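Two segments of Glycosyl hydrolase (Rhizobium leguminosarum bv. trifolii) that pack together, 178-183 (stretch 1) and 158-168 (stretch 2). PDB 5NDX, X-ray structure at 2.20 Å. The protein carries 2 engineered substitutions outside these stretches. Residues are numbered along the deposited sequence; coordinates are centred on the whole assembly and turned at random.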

# COMPACT_ATOMS: atom_id res chain seq x y z
N PRO A 178 14.58 8.05 13.12
CA PRO A 178 13.37 8.81 13.52
C PRO A 178 12.44 8.07 14.50
O PRO A 178 12.30 6.86 14.43
CB PRO A 178 12.68 9.07 12.18
CG PRO A 178 13.72 8.90 11.15
CD PRO A 178 14.60 7.81 11.66
N MET A 179 11.93 8.81 15.48
CA MET A 179 11.06 8.28 16.49
C MET A 179 9.81 9.14 16.56
O MET A 179 9.90 10.37 16.48
CB MET A 179 11.70 8.30 17.86
CG MET A 179 10.80 7.71 18.95
SD MET A 179 10.44 5.96 18.68
CE MET A 179 9.05 5.68 19.79
N GLY A 180 8.67 8.51 16.74
CA GLY A 180 7.43 9.25 16.85
C GLY A 180 6.33 8.44 17.45
O GLY A 180 6.52 7.29 17.85
N GLY A 181 5.17 9.08 17.56
CA GLY A 181 4.05 8.49 18.23
C GLY A 181 2.98 9.52 18.44
O GLY A 181 3.06 10.61 17.88
N PRO A 182 1.97 9.21 19.23
CA PRO A 182 1.79 7.94 19.96
C PRO A 182 1.03 6.82 19.23
O PRO A 182 0.84 5.75 19.81
CB PRO A 182 0.95 8.38 21.17
CG PRO A 182 0.18 9.59 20.68
CD PRO A 182 0.94 10.21 19.54
N GLY A 183 0.62 7.03 17.99
CA GLY A 183 -0.22 6.03 17.31
C GLY A 183 -1.53 5.70 18.03
O GLY A 183 -1.92 4.52 18.15
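Stretch 2 (158-168) GYTNYYDACVA

Stretch 2 is helical throughout, from Gly158 to Ala168, and the helix extends beyond both ends. Its backbone is held by regular i to i+4 hydrogen bonds, such as Tyr163 N to Tyr159 O at 2.9 Å and Val167 N to Tyr163 O at 2.9 Å. In stretch 1 the strand begins at Met179, and Pro178 before it is in a loop. The peptide bond before Pro182 is cis. Gly183 has positive phi, a conformation that favours glycine.

The helix runs nearly antiparallel to the strand. The angle between their directions is 164°, and the axes approach to 9.4 Å. Because the directions oppose, the start of the strand meets the later residues of stretch 2, and Pro182 meets Tyr159, near the start of stretch 2. The backbones come nearest at Met179 CA and Val167 CA, 6.8 Å apart.

Met179 is the main strand contact and has the largest covered area. Its CA-to-CB bond points toward the helix, with chi1 t, chi2 p and chi3 t. Met179 CE lies 3.7 Å from Cys166 CB and 3.9 Å from Tyr163 CE1. Met179 CG packs 3.8 Å from Val167 CG2 and lies 3.7 Å from Tyr163 OH.

The CA-to-CB bond of Tyr163 points sideways to the strand, chi1 is t, and the end of the side chain comes nearer. Gly180 O is at the edge of this ring, and Gly180 CA is 4.2 Å from Tyr163 OH. Gly181 has no side chain. An ideal CB there would point toward the helix, 4.0 Å from Tyr163 CE1 and 4.1 Å from Tyr159 OH.

The CA-to-CB bond of Tyr159 points toward the strand, also with chi1 t. Its hydroxyl reaches Pro182, with Tyr159 OH 3.2 Å from Pro182 CB. Pro182 CB is 4.0 Å from Tyr159 CZ and lies oblique to the ring. The contact buries 285 Å² over both sides.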

# COMPACT_ATOMS: atom_id res chain seq x y z
N GLY A 158 3.70 5.26 33.07
CA GLY A 158 4.30 4.09 32.42
C GLY A 158 4.58 4.35 30.93
O GLY A 158 5.69 4.12 30.48
N TYR A 159 3.58 4.91 30.24
CA TYR A 159 3.62 5.21 28.80
C TYR A 159 4.72 6.20 28.50
O TYR A 159 5.54 5.99 27.61
CB TYR A 159 2.28 5.76 28.27
CG TYR A 159 2.28 5.84 26.75
CD1 TYR A 159 2.08 4.69 25.98
CD2 TYR A 159 2.57 7.03 26.08
CE1 TYR A 159 2.14 4.73 24.59
CE2 TYR A 159 2.61 7.07 24.69
CZ TYR A 159 2.40 5.92 23.96
OH TYR A 159 2.45 5.93 22.60
N THR A 160 4.74 7.27 29.28
CA THR A 160 5.69 8.34 29.11
C THR A 160 7.15 7.88 29.40
O THR A 160 8.10 8.34 28.77
CB THR A 160 5.17 9.55 29.91
OG1 THR A 160 5.38 10.75 29.18
CG2 THR A 160 5.75 9.66 31.29
N ASN A 161 7.32 6.95 30.34
CA ASN A 161 8.64 6.34 30.61
C ASN A 161 9.07 5.38 29.48
O ASN A 161 10.24 5.26 29.16
CB ASN A 161 8.62 5.47 31.88
CG ASN A 161 8.44 6.25 33.16
OD1 ASN A 161 8.67 7.46 33.25
ND2 ASN A 161 8.07 5.52 34.19
N TYR A 162 8.10 4.61 29.01
CA TYR A 162 8.25 3.76 27.82
C TYR A 162 8.75 4.57 26.61
O TYR A 162 9.72 4.16 25.95
CB TYR A 162 6.95 3.00 27.56
CG TYR A 162 6.77 2.55 26.12
CD1 TYR A 162 7.41 1.40 25.64
CD2 TYR A 162 5.98 3.28 25.26
CE1 TYR A 162 7.25 1.00 24.32
CE2 TYR A 162 5.82 2.89 23.95
CZ TYR A 162 6.48 1.77 23.47
OH TYR A 162 6.29 1.43 22.17
N TYR A 163 8.13 5.72 26.34
CA TYR A 163 8.58 6.64 25.26
C TYR A 163 10.04 7.07 25.48
O TYR A 163 10.89 6.97 24.57
CB TYR A 163 7.65 7.88 25.14
CG TYR A 163 7.96 8.68 23.91
CD1 TYR A 163 7.43 8.30 22.67
CD2 TYR A 163 8.88 9.70 23.95
CE1 TYR A 163 7.79 8.96 21.51
CE2 TYR A 163 9.24 10.37 22.81
CZ TYR A 163 8.69 10.00 21.58
OH TYR A 163 9.05 10.64 20.41
N ASP A 164 10.34 7.49 26.71
CA ASP A 164 11.70 7.88 27.11
C ASP A 164 12.71 6.81 26.82
O ASP A 164 13.80 7.10 26.37
CB ASP A 164 11.75 8.19 28.62
CG ASP A 164 10.97 9.43 29.01
OD1 ASP A 164 10.87 10.35 28.18
OD2 ASP A 164 10.47 9.50 30.16
N ALA A 165 12.34 5.58 27.11
CA ALA A 165 13.21 4.41 26.94
C ALA A 165 13.43 4.09 25.46
O ALA A 165 14.57 3.79 25.04
CB ALA A 165 12.58 3.21 27.64
N CYS A 166 12.34 4.15 24.67
CA CYS A 166 12.46 4.06 23.20
C CYS A 166 13.46 5.07 22.66
O CYS A 166 14.35 4.70 21.92
CB CYS A 166 11.11 4.28 22.50
SG CYS A 166 9.96 2.97 22.83
N VAL A 167 13.31 6.35 23.04
CA VAL A 167 14.16 7.42 22.53
C VAL A 167 15.60 7.25 23.00
O VAL A 167 16.55 7.39 22.20
CB VAL A 167 13.63 8.82 22.93
CG1 VAL A 167 14.68 9.92 22.78
CG2 VAL A 167 12.41 9.17 22.09
N ALA A 168 15.77 6.97 24.30
CA ALA A 168 17.17 6.75 24.81
C ALA A 168 17.78 5.51 24.13
O ALA A 168 18.97 5.48 23.83
CB ALA A 168 17.19 6.58 26.32